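Local coordinates for chymotrypsin-like serine protease (Equine arteritis virus, PDB 1MBM), which probably cleaves viral polyproteins as a chymotrypsin-like serine protease of equine arteritis virus, at residues A[18-23]-A[27-32]; A[33-36]-A[40-43]; A[50-55]-A[63-68]; A[98-103]-A[116-121]. All coordinates share one frame; numbering follows the deposited sequence.

In the fold
Interactions 1, 2 and 3 come one after another along the chain and all belong to the six-stranded antiparallel barrel, the first barrel of the chymotrypsin fold. The centres of interactions 1 and 3 lie 8 Å apart, joined where strands 25-31 and 60-65 are neighbours. Interaction 2 is centred 11 Å from interaction 3, which it meets through adjacent strands, and 13 Å from interaction 1. Interaction 4 comes last, in the second sheet, about 25 Å from interaction 3 between centres. It meets interaction 1 where A117 packs on S18 and W20. The probable triad takes H33 and D59 from the first barrel and S114 from just before strand 117-120 of the second, placing the site between them.

Interaction 1: residues A[18-23]-A[27-32]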
loop_
_atom_site.group_PDB
_atom_site.type_symbol
_atom_site.label_atom_id
_atom_site.label_comp_id
_atom_site.label_asym_id
_atom_site.label_seq_id
_atom_site.Cartn_x
_atom_site.Cartn_y
_atom_site.Cartn_z
ATOM N N SER A 18 -5.604 2.783 8.061
ATOM C CA SER A 18 -6.095 4.026 7.499
ATOM C C SER A 18 -7.590 4.147 7.776
ATOM O O SER A 18 -8.285 3.146 7.894
ATOM C CB SER A 18 -5.760 4.155 6.012
ATOM O OG SER A 18 -6.364 3.140 5.247
ATOM N N VAL A 19 -8.066 5.379 7.904
ATOM C CA VAL A 19 -9.457 5.650 8.264
ATOM C C VAL A 19 -10.164 6.463 7.178
ATOM O O VAL A 19 -9.606 7.407 6.650
ATOM C CB VAL A 19 -9.534 6.404 9.611
ATOM C CG1 VAL A 19 -10.963 6.544 10.060
ATOM C CG2 VAL A 19 -8.732 5.652 10.677
ATOM N N TRP A 20 -11.397 6.091 6.860
ATOM C CA TRP A 20 -12.109 6.688 5.738
ATOM C C TRP A 20 -13.596 6.829 5.991
ATOM O O TRP A 20 -14.130 6.259 6.937
ATOM C CB TRP A 20 -11.939 5.819 4.487
ATOM C CG TRP A 20 -10.541 5.366 4.234
ATOM C CD1 TRP A 20 -9.892 4.317 4.833
ATOM C CD2 TRP A 20 -9.611 5.938 3.310
ATOM N NE1 TRP A 20 -8.615 4.212 4.340
ATOM C CE2 TRP A 20 -8.415 5.197 3.404
ATOM C CE3 TRP A 20 -9.663 7.013 2.416
ATOM C CZ2 TRP A 20 -7.288 5.498 2.644
ATOM C CZ3 TRP A 20 -8.535 7.310 1.656
ATOM C CH2 TRP A 20 -7.366 6.555 1.779
ATOM N N THR A 21 -14.264 7.579 5.113
ATOM C CA THR A 21 -15.711 7.725 5.170
ATOM C C THR A 21 -16.340 6.987 3.985
ATOM O O THR A 21 -15.814 7.039 2.875
ATOM C CB THR A 21 -16.102 9.226 5.129
ATOM O OG1 THR A 21 -15.681 9.862 6.344
ATOM C CG2 THR A 21 -17.616 9.401 5.146
ATOM N N ARG A 22 -17.448 6.292 4.241
ATOM C CA ARG A 22 -18.226 5.613 3.206
ATOM C C ARG A 22 -19.700 5.476 3.644
ATOM O O ARG A 22 -19.988 4.852 4.655
ATOM C CB ARG A 22 -17.632 4.231 2.929
ATOM C CG ARG A 22 -18.251 3.496 1.736
ATOM C CD ARG A 22 -17.766 2.057 1.587
ATOM N NE ARG A 22 -17.937 1.297 2.824
ATOM C CZ ARG A 22 -17.235 0.220 3.145
ATOM N NH1 ARG A 22 -16.304 -0.237 2.321
ATOM N NH2 ARG A 22 -17.471 -0.410 4.289
ATOM N N ASN A 23 -20.620 6.063 2.891
ATOM C CA ASN A 23 -22.061 5.962 3.180
ATOM C C ASN A 23 -22.453 6.026 4.664
ATOM O O ASN A 23 -23.065 5.086 5.200
ATOM C CB ASN A 23 -22.634 4.683 2.565
ATOM C CG ASN A 23 -22.332 4.565 1.090
ATOM O OD1 ASN A 23 -22.350 5.556 0.368
ATOM N ND2 ASN A 23 -22.040 3.350 0.636
ATOM N N VAL A 27 -14.789 3.801 7.984
ATOM C CA VAL A 27 -14.140 2.563 7.572
ATOM C C VAL A 27 -12.662 2.540 7.937
ATOM O O VAL A 27 -11.938 3.507 7.699
ATOM C CB VAL A 27 -14.274 2.355 6.051
ATOM C CG1 VAL A 27 -13.693 1.003 5.635
ATOM C CG2 VAL A 27 -15.727 2.461 5.632
ATOM N N VAL A 28 -12.219 1.427 8.505
ATOM C CA VAL A 28 -10.824 1.271 8.899
ATOM C C VAL A 28 -10.190 0.094 8.153
ATOM O O VAL A 28 -10.635 -1.034 8.289
ATOM C CB VAL A 28 -10.715 1.050 10.433
ATOM C CG1 VAL A 28 -9.251 0.819 10.864
ATOM C CG2 VAL A 28 -11.341 2.230 11.197
ATOM N N LEU A 29 -9.136 0.352 7.394
ATOM C CA LEU A 29 -8.432 -0.708 6.657
ATOM C C LEU A 29 -7.062 -1.025 7.240
ATOM O O LEU A 29 -6.371 -0.131 7.711
ATOM C CB LEU A 29 -8.214 -0.300 5.207
ATOM C CG LEU A 29 -9.430 0.200 4.443
ATOM C CD1 LEU A 29 -9.014 0.624 3.028
ATOM C CD2 LEU A 29 -10.530 -0.861 4.417
ATOM N N THR A 30 -6.671 -2.293 7.166
ATOM C CA THR A 30 -5.352 -2.753 7.603
ATOM C C THR A 30 -5.148 -4.150 7.012
ATOM O O THR A 30 -5.943 -4.588 6.160
ATOM C CB THR A 30 -5.215 -2.740 9.173
ATOM O OG1 THR A 30 -3.863 -3.008 9.569
ATOM C CG2 THR A 30 -6.025 -3.876 9.835
ATOM N N ALA A 31 -4.076 -4.824 7.423
ATOM C CA ALA A 31 -3.767 -6.166 6.933
ATOM C C ALA A 31 -4.293 -7.235 7.892
ATOM O O ALA A 31 -4.189 -7.091 9.109
ATOM C CB ALA A 31 -2.267 -6.333 6.735
ATOM N N SER A 32 -4.831 -8.316 7.339
ATOM C CA SER A 32 -5.373 -9.404 8.161
ATOM C C SER A 32 -4.343 -10.030 9.112
ATOM O O SER A 32 -4.664 -10.349 10.253
ATOM C CB SER A 32 -5.987 -10.485 7.274
ATOM O OG SER A 32 -6.943 -9.913 6.395
HETATM O O HOH W 1 -4.815 0.893 5.509
#
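L29 O takes two donors: S18 N at 3.0 Å and water 1 at 2.9 Å. That water in turn accepts from S18 OG at 2.7 Å. S18 OG also accepts from W20 NE1 at 2.7 Å, lying 16° out of the indole plane. With chi1 at 62°, S18 OG stands between its own N and carbonyl carbon and serves both the indole and the water. L29 N returns a bond to S18 O, and W20 and V27 form a second hydrogen-bonded pair, in which V27 N donates to W20 O at 2.8 Å. This is the antiparallel hairpin of strands 14-22 and 25-31 in the first barrel of the chymotrypsin fold. Between those pairs, V19 and V28 form a non-hydrogen-bonded pair and meet on the other face through their CG2 methyls, near L43. The L29 side chain crosses that of W20 at about a right angle, L29 CD1 3.8 Å from W20 NE1. At the hairpin end V27 CG2 sits 3.4 Å above the R22 guanidinium plane, toward its rim, while salt bridges from R22 NE to E25 and from R22 NH2 to E62 probably fix the orientation of the group.

Interaction 2: residues A[33-36]-A[40-43]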
loop_
_atom_site.group_PDB
_atom_site.type_symbol
_atom_site.label_atom_id
_atom_site.label_comp_id
_atom_site.label_asym_id
_atom_site.label_seq_id
_atom_site.Cartn_x
_atom_site.Cartn_y
_atom_site.Cartn_z
ATOM N N HIS A 33 -3.108 -10.204 8.655
ATOM C CA HIS A 33 -2.106 -10.842 9.509
ATOM C C HIS A 33 -1.676 -9.934 10.676
ATOM O O HIS A 33 -1.141 -10.409 11.669
ATOM C CB HIS A 33 -0.906 -11.337 8.699
ATOM C CG HIS A 33 0.013 -10.249 8.244
ATOM N ND1 HIS A 33 -0.211 -9.520 7.095
ATOM C CD2 HIS A 33 1.170 -9.780 8.770
ATOM C CE1 HIS A 33 0.761 -8.639 6.942
ATOM N NE2 HIS A 33 1.610 -8.774 7.945
ATOM N N VAL A 34 -1.909 -8.631 10.545
ATOM C CA VAL A 34 -1.677 -7.699 11.640
ATOM C C VAL A 34 -2.778 -7.902 12.691
ATOM O O VAL A 34 -2.515 -7.915 13.903
ATOM C CB VAL A 34 -1.674 -6.245 11.137
ATOM C CG1 VAL A 34 -1.823 -5.259 12.299
ATOM C CG2 VAL A 34 -0.397 -5.968 10.345
ATOM N N VAL A 35 -4.009 -8.073 12.212
ATOM C CA VAL A 35 -5.165 -8.330 13.076
ATOM C C VAL A 35 -5.020 -9.663 13.815
ATOM O O VAL A 35 -5.015 -9.710 15.047
ATOM C CB VAL A 35 -6.480 -8.329 12.250
ATOM C CG1 VAL A 35 -7.651 -8.715 13.110
ATOM C CG2 VAL A 35 -6.720 -6.955 11.640
ATOM N N GLY A 36 -4.880 -10.748 13.060
ATOM C CA GLY A 36 -4.750 -12.067 13.657
ATOM C C GLY A 36 -6.072 -12.808 13.663
ATOM O O GLY A 36 -7.130 -12.197 13.517
ATOM N N MET A 40 -9.761 -9.390 16.155
ATOM C CA MET A 40 -9.882 -8.147 16.900
ATOM C C MET A 40 -8.555 -7.387 16.920
ATOM O O MET A 40 -7.491 -7.998 16.990
ATOM C CB MET A 40 -10.339 -8.448 18.322
ATOM C CG MET A 40 -11.179 -7.366 18.943
ATOM S SD MET A 40 -12.180 -7.992 20.307
ATOM C CE MET A 40 -10.900 -8.451 21.504
ATOM N N ALA A 41 -8.620 -6.060 16.850
ATOM C CA ALA A 41 -7.411 -5.241 16.885
ATOM C C ALA A 41 -7.701 -3.800 17.289
ATOM O O ALA A 41 -8.786 -3.272 17.057
ATOM C CB ALA A 41 -6.693 -5.282 15.553
ATOM N N THR A 42 -6.708 -3.151 17.877
ATOM C CA THR A 42 -6.898 -1.795 18.360
ATOM C C THR A 42 -6.208 -0.781 17.452
ATOM O O THR A 42 -5.026 -0.924 17.136
ATOM C CB THR A 42 -6.391 -1.672 19.804
ATOM O OG1 THR A 42 -7.180 -2.509 20.676
ATOM C CG2 THR A 42 -6.659 -0.272 20.325
ATOM N N LEU A 43 -6.968 0.228 17.030
ATOM C CA LEU A 43 -6.471 1.316 16.193
ATOM C C LEU A 43 -6.105 2.506 17.081
ATOM O O LEU A 43 -6.838 2.858 18.004
ATOM C CB LEU A 43 -7.552 1.758 15.203
ATOM C CG LEU A 43 -7.349 3.104 14.504
ATOM C CD1 LEU A 43 -6.185 3.013 13.521
ATOM C CD2 LEU A 43 -8.624 3.544 13.784
HETATM O O HOH W 2 -7.190 -10.651 16.828
#
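The end of helix 32-35 comes up to the start of strand 40-45 without a direct hydrogen bond, V35 and A41 standing 5.4 Å apart between their CA atoms. Water 2 bridges the gap instead, donating to V35 O at 3.0 Å and accepting from M40 N at 2.9 Å. V35 supplies the apolar part with its CA and both its methyls. CG1, anti to the backbone N (chi1 175°), lies alongside the M40 backbone, 3.8 Å from M40 N. The A41 methyl is met by V35 CA, 4.2 Å from A41 CB, and by V35 CG2 at 4.3 Å. A41 CB points at the helix, whereas the M40 side chain turns away from it, and M40 adds its backbone alone to the touching atoms. F54 of strand 48-57 packs on both V35 and A41, and T30 also touches V35. G36 leaves the helix with positive phi, and its carbonyl O receives K56 NZ. Earlier in the helix, H33 bonds through ND1 to D59 and weakly through NE2 to S114, a geometry consistent with the catalytic triad of a serine protease. The carbonyl oxygens of V35 and M40 stand 3.6 Å apart; as neither can donate to the other, the polar link between helix and strand rests on the water, while V35 CA and the V35 methyls provide the direct packing.

Interaction 3: residues A[50-55]-A[63-68]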
loop_
_atom_site.group_PDB
_atom_site.type_symbol
_atom_site.label_atom_id
_atom_site.label_comp_id
_atom_site.label_asym_id
_atom_site.label_seq_id
_atom_site.Cartn_x
_atom_site.Cartn_y
_atom_site.Cartn_z
ATOM N N LEU A 50 -9.370 2.800 19.762
ATOM C CA LEU A 50 -10.611 2.070 19.539
ATOM C C LEU A 50 -10.326 0.629 19.134
ATOM O O LEU A 50 -9.495 0.376 18.263
ATOM C CB LEU A 50 -11.399 2.771 18.417
ATOM C CG LEU A 50 -12.822 2.345 18.034
ATOM C CD1 LEU A 50 -13.748 2.355 19.241
ATOM C CD2 LEU A 50 -13.381 3.247 16.944
ATOM N N THR A 51 -10.998 -0.315 19.777
ATOM C CA THR A 51 -10.839 -1.719 19.433
ATOM C C THR A 51 -11.888 -2.054 18.375
ATOM O O THR A 51 -13.046 -1.664 18.505
ATOM C CB THR A 51 -10.990 -2.596 20.674
ATOM O OG1 THR A 51 -9.984 -2.230 21.624
ATOM C CG2 THR A 51 -10.635 -4.029 20.354
ATOM N N LEU A 52 -11.475 -2.752 17.319
ATOM C CA LEU A 52 -12.366 -3.073 16.211
ATOM C C LEU A 52 -12.352 -4.548 15.794
ATOM O O LEU A 52 -11.379 -5.248 16.026
ATOM C CB LEU A 52 -11.955 -2.247 15.001
ATOM C CG LEU A 52 -11.836 -0.745 15.247
ATOM C CD1 LEU A 52 -10.812 -0.121 14.309
ATOM C CD2 LEU A 52 -13.179 -0.108 15.093
ATOM N N THR A 53 -13.439 -4.982 15.156
ATOM C CA THR A 53 -13.565 -6.326 14.583
ATOM C C THR A 53 -13.489 -6.178 13.058
ATOM O O THR A 53 -14.095 -5.262 12.497
ATOM C CB THR A 53 -14.903 -6.966 15.017
ATOM O OG1 THR A 53 -14.762 -7.503 16.340
ATOM C CG2 THR A 53 -15.224 -8.199 14.198
ATOM N N PHE A 54 -12.769 -7.082 12.392
ATOM C CA PHE A 54 -12.507 -6.946 10.961
ATOM C C PHE A 54 -13.051 -8.070 10.082
ATOM O O PHE A 54 -12.917 -9.247 10.401
ATOM C CB PHE A 54 -10.992 -6.878 10.721
ATOM C CG PHE A 54 -10.344 -5.631 11.248
ATOM C CD1 PHE A 54 -10.037 -5.508 12.604
ATOM C CD2 PHE A 54 -10.022 -4.588 10.391
ATOM C CE1 PHE A 54 -9.432 -4.353 13.093
ATOM C CE2 PHE A 54 -9.433 -3.432 10.875
ATOM C CZ PHE A 54 -9.131 -3.321 12.241
ATOM N N LYS A 55 -13.647 -7.702 8.959
ATOM C CA LYS A 55 -14.000 -8.701 7.963
ATOM C C LYS A 55 -12.794 -8.810 7.030
ATOM O O LYS A 55 -12.167 -7.806 6.681
ATOM C CB LYS A 55 -15.272 -8.319 7.208
ATOM C CG LYS A 55 -16.423 -7.938 8.140
ATOM C CD LYS A 55 -17.780 -8.366 7.596
ATOM C CE LYS A 55 -18.022 -7.829 6.190
ATOM N NZ LYS A 55 -19.288 -8.376 5.617
ATOM N N ALA A 63 -12.706 -2.882 8.812
ATOM C CA ALA A 63 -13.628 -2.706 9.934
ATOM C C ALA A 63 -14.496 -1.491 9.683
ATOM O O ALA A 63 -14.095 -0.570 8.964
ATOM C CB ALA A 63 -12.862 -2.506 11.242
ATOM N N VAL A 64 -15.686 -1.491 10.269
ATOM C CA VAL A 64 -16.566 -0.336 10.188
ATOM C C VAL A 64 -16.935 0.123 11.592
ATOM O O VAL A 64 -17.002 -0.681 12.531
ATOM C CB VAL A 64 -17.845 -0.590 9.353
ATOM C CG1 VAL A 64 -17.489 -0.945 7.919
ATOM C CG2 VAL A 64 -18.722 -1.664 9.989
ATOM N N THR A 65 -17.102 1.429 11.742
ATOM C CA THR A 65 -17.519 2.022 13.002
ATOM C C THR A 65 -18.279 3.291 12.646
ATOM O O THR A 65 -18.657 3.468 11.491
ATOM C CB THR A 65 -16.316 2.246 13.985
ATOM O OG1 THR A 65 -16.761 2.967 15.132
ATOM C CG2 THR A 65 -15.254 3.153 13.401
ATOM N N THR A 66 -18.554 4.147 13.620
ATOM C CA THR A 66 -19.332 5.352 13.346
ATOM C C THR A 66 -18.573 6.615 13.728
ATOM O O THR A 66 -17.525 6.553 14.390
ATOM C CB THR A 66 -20.689 5.326 14.089
ATOM O OG1 THR A 66 -20.470 5.085 15.484
ATOM C CG2 THR A 66 -21.549 4.140 13.646
ATOM N N GLN A 67 -19.123 7.758 13.314
ATOM C CA GLN A 67 -18.548 9.064 13.615
ATOM C C GLN A 67 -18.526 9.346 15.116
ATOM O O GLN A 67 -17.641 10.034 15.600
ATOM C CB GLN A 67 -19.314 10.177 12.886
ATOM C CG GLN A 67 -18.945 10.357 11.416
ATOM C CD GLN A 67 -17.572 10.977 11.232
ATOM O OE1 GLN A 67 -17.078 11.689 12.116
ATOM N NE2 GLN A 67 -16.951 10.716 10.085
ATOM N N SER A 68 -19.495 8.809 15.852
ATOM C CA SER A 68 -19.541 9.005 17.302
ATOM C C SER A 68 -18.480 8.185 18.046
ATOM O O SER A 68 -18.169 8.455 19.201
ATOM C CB SER A 68 -20.936 8.683 17.843
ATOM O OG SER A 68 -21.381 7.419 17.384
HETATM O O HOH W 3 -16.262 -3.822 12.095
#
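F54 lays its phenyl ring over the A63 methyl: A63 CB is 3.7 Å from the F54 ring centroid and 19° off the normal, a CH-pi contact displaced toward the CD2-CE2 side. The ring gets there with CG anti to the carbonyl carbon (chi1 -68°), which brings its end closer to the other strand than its root. The same methyl is wedged from further sides, A63 CB lying 3.3 Å from T53 O and 3.9 Å from L52 CB, making A63 the centre of the contact. Farther along, the L52 side chain crosses that of T65 at about a right angle, L52 CD2 4.1 Å from T65 CB. L50 and T65 reach toward each other tip to tip, L50 CD2 lying 3.8 Å from T65 OG1. With OG1 anti to the backbone N (chi1 173°) and CG2 between N and the carbonyl carbon, both branches of T65 border L50 CD2. The backbones have already parted here. Strands 48-57 and 60-65 form a hairpin, with K55 still bonded to E62, but their axes stand 6.6 Å apart in these segments. Water 3 fills in for a direct bond, donating to T53 O at 2.6 Å and accepting from V64 N at 3.0 Å. In the barrel, strand 40-45 flanks the 50-55 side through backbone bonds of A41 to L52 and L43 to L50, strand 25-31 pairs with A63 through V28, and the F54 ring also meets T30 and V35 of helix 32-35.

Interaction 4: residues A[98-103]-A[116-121]; sequences GLLSGE and SAVVQG
The Q120 carboxamide offers one face to L100, whose CD2 methyl sits over the amide plane and nearly equidistant from its atoms, 3.7 Å from Q120 OE1 and 3.8 Å from Q120 NE2. L100 CB lies over the same face, above the nitrogen, 4.1 Å from Q120 NE2. At the polar rim, Q120 NE2 donates to the backbone carbonyls of T83 and P86, and OE1 is hydrogen-bonded too, which pins the rotation of the amide and presents its flat side to the leucine. An extended chain beyond CG carries the amide across. The second branch of L100 does different work: L100 CD1 meets V118 CG1 at 3.6 Å, their side chains crossing obliquely. A chi1 of -176° swings L100 CG away from its own N and lets the two methyls part between V118 and Q120; chi2, at 119°, lies well away from a staggered value. The touching is therefore methyl on methyl and methyl on amide, with no hydrogen bond between the two segments. Nor are the strands neighbours, since the CA atoms of L100 and V118 are 8.9 Å apart and strand 85-91 runs between them, pairing with both. A87 on that strand touches L100 and Q120, and V125 of strand 123-132 touches L100, V118 and Q120. Such inward packing across an intervening strand belongs to the core of the second sheet, corresponding to the second barrel of the chymotrypsin fold, and strand 117-120 follows closely on S114, the probable nucleophile.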
loop_
_atom_site.group_PDB
_atom_site.type_symbol
_atom_site.label_atom_id
_atom_site.label_comp_id
_atom_site.label_asym_id
_atom_site.label_seq_id
_atom_site.Cartn_x
_atom_site.Cartn_y
_atom_site.Cartn_z
ATOM N N GLY A 98 6.140 4.361 -4.557
ATOM C CA GLY A 98 6.628 3.116 -5.119
ATOM C C GLY A 98 6.011 2.763 -6.461
ATOM O O GLY A 98 5.163 3.497 -6.977
ATOM N N LEU A 99 6.459 1.653 -7.035
ATOM C CA LEU A 99 5.915 1.160 -8.296
ATOM C C LEU A 99 4.807 0.195 -7.972
ATOM O O LEU A 99 4.963 -0.665 -7.110
ATOM C CB LEU A 99 6.975 0.412 -9.101
ATOM C CG LEU A 99 6.429 -0.515 -10.197
ATOM C CD1 LEU A 99 5.879 0.304 -11.370
ATOM C CD2 LEU A 99 7.483 -1.507 -10.672
ATOM N N LEU A 100 3.678 0.350 -8.647
ATOM C CA LEU A 100 2.581 -0.578 -8.479
ATOM C C LEU A 100 2.160 -1.120 -9.839
ATOM O O LEU A 100 2.022 -0.363 -10.788
ATOM C CB LEU A 100 1.386 0.109 -7.801
ATOM C CG LEU A 100 0.234 -0.862 -7.513
ATOM C CD1 LEU A 100 -0.064 -0.961 -6.034
ATOM C CD2 LEU A 100 -1.012 -0.551 -8.325
ATOM N N SER A 101 2.020 -2.439 -9.929
ATOM C CA SER A 101 1.466 -3.125 -11.100
ATOM C C SER A 101 0.886 -4.439 -10.585
ATOM O O SER A 101 1.122 -4.813 -9.441
ATOM C CB SER A 101 2.527 -3.399 -12.165
ATOM O OG SER A 101 3.465 -4.370 -11.727
ATOM N N GLY A 102 0.129 -5.148 -11.411
ATOM C CA GLY A 102 -0.454 -6.402 -10.954
ATOM C C GLY A 102 0.617 -7.460 -10.730
ATOM O O GLY A 102 0.521 -8.280 -9.824
ATOM N N GLU A 103 1.663 -7.411 -11.545
ATOM C CA GLU A 103 2.717 -8.408 -11.496
ATOM C C GLU A 103 3.817 -8.119 -10.482
ATOM O O GLU A 103 4.310 -9.039 -9.833
ATOM C CB GLU A 103 3.364 -8.553 -12.879
ATOM C CG GLU A 103 2.460 -9.125 -13.956
ATOM C CD GLU A 103 1.617 -8.071 -14.669
ATOM O OE1 GLU A 103 1.676 -6.873 -14.307
ATOM O OE2 GLU A 103 0.888 -8.448 -15.609
ATOM N N SER A 116 -0.583 -0.636 5.617
ATOM C CA SER A 116 -0.651 0.707 5.033
ATOM C C SER A 116 -1.513 0.689 3.778
ATOM O O SER A 116 -1.423 -0.232 2.968
ATOM C CB SER A 116 0.741 1.248 4.642
ATOM O OG SER A 116 1.655 1.260 5.745
ATOM N N ALA A 117 -2.347 1.703 3.617
ATOM C CA ALA A 117 -3.157 1.794 2.409
ATOM C C ALA A 117 -2.190 2.085 1.284
ATOM O O ALA A 117 -1.218 2.820 1.471
ATOM C CB ALA A 117 -4.176 2.921 2.522
ATOM N N VAL A 118 -2.420 1.458 0.139
ATOM C CA VAL A 118 -1.641 1.756 -1.045
ATOM C C VAL A 118 -2.609 2.510 -1.953
ATOM O O VAL A 118 -3.657 1.986 -2.324
ATOM C CB VAL A 118 -1.101 0.478 -1.712
ATOM C CG1 VAL A 118 -0.282 0.819 -2.923
ATOM C CG2 VAL A 118 -0.262 -0.319 -0.736
ATOM N N VAL A 119 -2.294 3.757 -2.279
ATOM C CA VAL A 119 -3.252 4.562 -3.028
ATOM C C VAL A 119 -2.698 5.127 -4.328
ATOM O O VAL A 119 -1.499 5.352 -4.459
ATOM C CB VAL A 119 -3.850 5.747 -2.175
ATOM C CG1 VAL A 119 -4.348 5.258 -0.798
ATOM C CG2 VAL A 119 -2.852 6.866 -2.001
ATOM N N GLN A 120 -3.598 5.341 -5.277
ATOM C CA GLN A 120 -3.290 5.966 -6.553
ATOM C C GLN A 120 -4.367 7.033 -6.724
ATOM O O GLN A 120 -5.554 6.719 -6.766
ATOM C CB GLN A 120 -3.333 4.941 -7.697
ATOM C CG GLN A 120 -2.144 3.984 -7.690
ATOM C CD GLN A 120 -2.075 3.072 -8.908
ATOM O OE1 GLN A 120 -3.044 2.394 -9.240
ATOM N NE2 GLN A 120 -0.913 3.036 -9.557
ATOM N N GLY A 121 -3.954 8.292 -6.789
ATOM C CA GLY A 121 -4.897 9.392 -6.837
ATOM C C GLY A 121 -5.646 9.465 -5.517
ATOM O O GLY A 121 -5.034 9.443 -4.453
#